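Endoglucanase, glycoside hydrolase family 5 protein (Cytophaga hutchinsonii, PDB 5IHS) probably hydrolyses internal beta-1,4-glucosidic bonds of cellulose as a family 5 endoglucanase with a TIM-barrel fold. Local coordinates at residues R53-F58 with D77-T82. Sequence-based numbering, arbitrary orientation.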
loop_
_atom_site.group_PDB
_atom_site.type_symbol
_atom_site.label_atom_id
_atom_site.label_comp_id
_atom_site.label_asym_id
_atom_site.label_seq_id
_atom_site.Cartn_x
_atom_site.Cartn_y
_atom_site.Cartn_z
ATOM N N ARG A 53 0.272 2.297 -9.335
ATOM C CA ARG A 53 0.161 0.844 -9.297
ATOM C C ARG A 53 1.535 0.277 -9.004
ATOM O O ARG A 53 2.537 0.748 -9.558
ATOM C CB ARG A 53 -0.309 0.242 -10.624
ATOM C CG ARG A 53 -1.568 0.816 -11.231
ATOM C CD ARG A 53 -1.746 0.209 -12.628
ATOM N NE ARG A 53 -2.962 0.678 -13.264
ATOM C CZ ARG A 53 -3.068 1.822 -13.917
ATOM N NH1 ARG A 53 -2.008 2.605 -14.094
ATOM N NH2 ARG A 53 -4.240 2.164 -14.434
ATOM N N GLY A 54 1.585 -0.719 -8.133
ATOM C CA GLY A 54 2.858 -1.309 -7.800
ATOM C C GLY A 54 2.742 -2.565 -6.983
ATOM O O GLY A 54 1.764 -3.323 -7.091
ATOM N N MET A 55 3.775 -2.791 -6.175
ATOM C CA MET A 55 3.931 -4.014 -5.412
ATOM C C MET A 55 4.125 -3.711 -3.939
ATOM O O MET A 55 4.801 -2.741 -3.566
ATOM C CB MET A 55 5.148 -4.814 -5.875
ATOM C CG MET A 55 5.015 -5.392 -7.273
ATOM S SD MET A 55 3.604 -6.487 -7.486
ATOM C CE MET A 55 4.056 -7.896 -6.455
ATOM N N SER A 56 3.563 -4.581 -3.111
ATOM C CA SER A 56 3.886 -4.626 -1.697
ATOM C C SER A 56 4.972 -5.658 -1.437
ATOM O O SER A 56 4.909 -6.791 -1.929
ATOM C CB SER A 56 2.649 -4.975 -0.865
ATOM O OG SER A 56 2.884 -4.813 0.531
ATOM N N LEU A 57 5.923 -5.279 -0.600
ATOM C CA LEU A 57 6.762 -6.247 0.071
ATOM C C LEU A 57 5.924 -6.980 1.118
ATOM O O LEU A 57 4.846 -6.535 1.527
ATOM C CB LEU A 57 7.977 -5.545 0.675
ATOM C CG LEU A 57 8.826 -4.770 -0.349
ATOM C CD1 LEU A 57 9.888 -3.929 0.318
ATOM C CD2 LEU A 57 9.447 -5.672 -1.393
ATOM N N PHE A 58 6.427 -8.123 1.547
ATOM C CA PHE A 58 5.794 -8.952 2.566
ATOM C C PHE A 58 6.297 -8.504 3.937
ATOM O O PHE A 58 7.266 -7.753 4.041
ATOM C CB PHE A 58 6.198 -10.398 2.251
ATOM C CG PHE A 58 5.533 -11.506 3.064
ATOM C CD1 PHE A 58 4.385 -12.138 2.600
ATOM C CD2 PHE A 58 6.154 -12.039 4.189
ATOM C CE1 PHE A 58 3.833 -13.210 3.290
ATOM C CE2 PHE A 58 5.607 -13.121 4.869
ATOM C CZ PHE A 58 4.455 -13.703 4.418
ATOM N N ASP A 77 12.315 -0.626 -12.898
ATOM C CA ASP A 77 12.812 -0.756 -14.264
ATOM C C ASP A 77 12.157 -1.905 -15.017
ATOM O O ASP A 77 11.889 -1.784 -16.216
ATOM C CB ASP A 77 14.317 -1.008 -14.276
ATOM C CG ASP A 77 15.136 0.183 -13.825
ATOM O OD1 ASP A 77 14.605 1.314 -13.739
ATOM O OD2 ASP A 77 16.344 -0.025 -13.575
ATOM N N ASP A 78 11.929 -3.035 -14.353
ATOM C CA ASP A 78 11.385 -4.218 -15.013
ATOM C C ASP A 78 9.893 -4.398 -14.775
ATOM O O ASP A 78 9.168 -4.784 -15.695
ATOM C CB ASP A 78 12.134 -5.478 -14.561
ATOM C CG ASP A 78 11.659 -6.715 -15.290
ATOM O OD1 ASP A 78 11.964 -6.840 -16.494
ATOM O OD2 ASP A 78 10.950 -7.536 -14.671
ATOM N N TRP A 79 9.417 -4.160 -13.559
ATOM C CA TRP A 79 7.996 -4.297 -13.279
ATOM C C TRP A 79 7.209 -3.016 -13.557
ATOM O O TRP A 79 5.978 -3.055 -13.549
ATOM C CB TRP A 79 7.760 -4.751 -11.826
ATOM C CG TRP A 79 8.154 -6.182 -11.558
ATOM C CD1 TRP A 79 9.343 -6.781 -11.861
ATOM C CD2 TRP A 79 7.351 -7.185 -10.932
ATOM N NE1 TRP A 79 9.331 -8.095 -11.468
ATOM C CE2 TRP A 79 8.112 -8.371 -10.904
ATOM C CE3 TRP A 79 6.054 -7.200 -10.417
ATOM C CZ2 TRP A 79 7.616 -9.562 -10.383
ATOM C CZ3 TRP A 79 5.571 -8.390 -9.901
ATOM C CH2 TRP A 79 6.348 -9.546 -9.898
ATOM N N LYS A 80 7.878 -1.884 -13.763
ATOM C CA LYS A 80 7.209 -0.607 -14.029
ATOM C C LYS A 80 6.319 -0.179 -12.861
ATOM O O LYS A 80 5.288 0.464 -13.055
ATOM C CB LYS A 80 6.440 -0.619 -15.354
ATOM C CG LYS A 80 7.240 -1.168 -16.536
ATOM C CD LYS A 80 8.567 -0.458 -16.776
ATOM C CE LYS A 80 9.266 -1.042 -18.001
ATOM N NZ LYS A 80 10.607 -0.462 -18.236
ATOM N N CYS A 81 6.742 -0.480 -11.637
ATOM C CA CYS A 81 6.045 0.050 -10.470
ATOM C C CYS A 81 6.210 1.562 -10.371
ATOM O O CYS A 81 7.322 2.090 -10.495
ATOM C CB CYS A 81 6.608 -0.560 -9.187
ATOM S SG CYS A 81 6.257 -2.278 -8.918
ATOM N N THR A 82 5.108 2.252 -10.070
ATOM C CA THR A 82 5.157 3.662 -9.707
ATOM C C THR A 82 5.051 3.882 -8.203
ATOM O O THR A 82 5.204 5.024 -7.744
ATOM C CB THR A 82 4.090 4.454 -10.458
ATOM O OG1 THR A 82 2.811 3.883 -10.172
ATOM C CG2 THR A 82 4.352 4.447 -11.961
#
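The indole of W79 meets M55 obliquely, through the CE3-CZ3 side of its six-membered ring, in a Met-aromatic contact. M55 SD lies 4.8 Å from the centroid of that ring, 66° off its normal, and 3.7 Å from W79 CZ3. The ring of W74 meets the same indole with the planes inclined at about 65°, and L309 touches it as well. Bends at chi2 and chi3 fold the M55 chain so that CG faces CE3, SD both CE3 and CZ3, and CE CZ3. M55 CG also touches C81 SG at 3.7 Å, and the thiol sulfur passes equally close to G54 CA, at 3.7 Å. G54 has no side chain on the side facing the loop, and the CA atoms of G54 and C81 come within 4.4 Å. The strand 53-57 opens the eight-stranded parallel TIM barrel, and 77-82 is the turn that brings the chain from helix 69-77 back to the neighbouring strand 83-89, completing a beta-alpha-beta unit. The M55 side chain points from the strand into the layer between barrel and helices, where L75 of helix 69-77 and V316 of helix 311-329 also touch it. An alanine here would probably leave W79 CE3 and CZ3 and C81 SG less well packed, since CG, which touches both residues, and the thioether against the ring would be gone. Beside this apolar cluster, T82 binds the start of the strand twice. Its backbone N donates to R53 O at 3.0 Å, nearly along the C=O axis, while R53 N donates to T82 OG1 at 3.1 Å in a nearly straight bond. OG1 takes the crowded position between its own backbone N and carbonyl carbon (chi1 57°). The R53 guanidinium extends to D273, in a salt bridge, and to Y279 and N324; N324 ND2 also donates to K80 O.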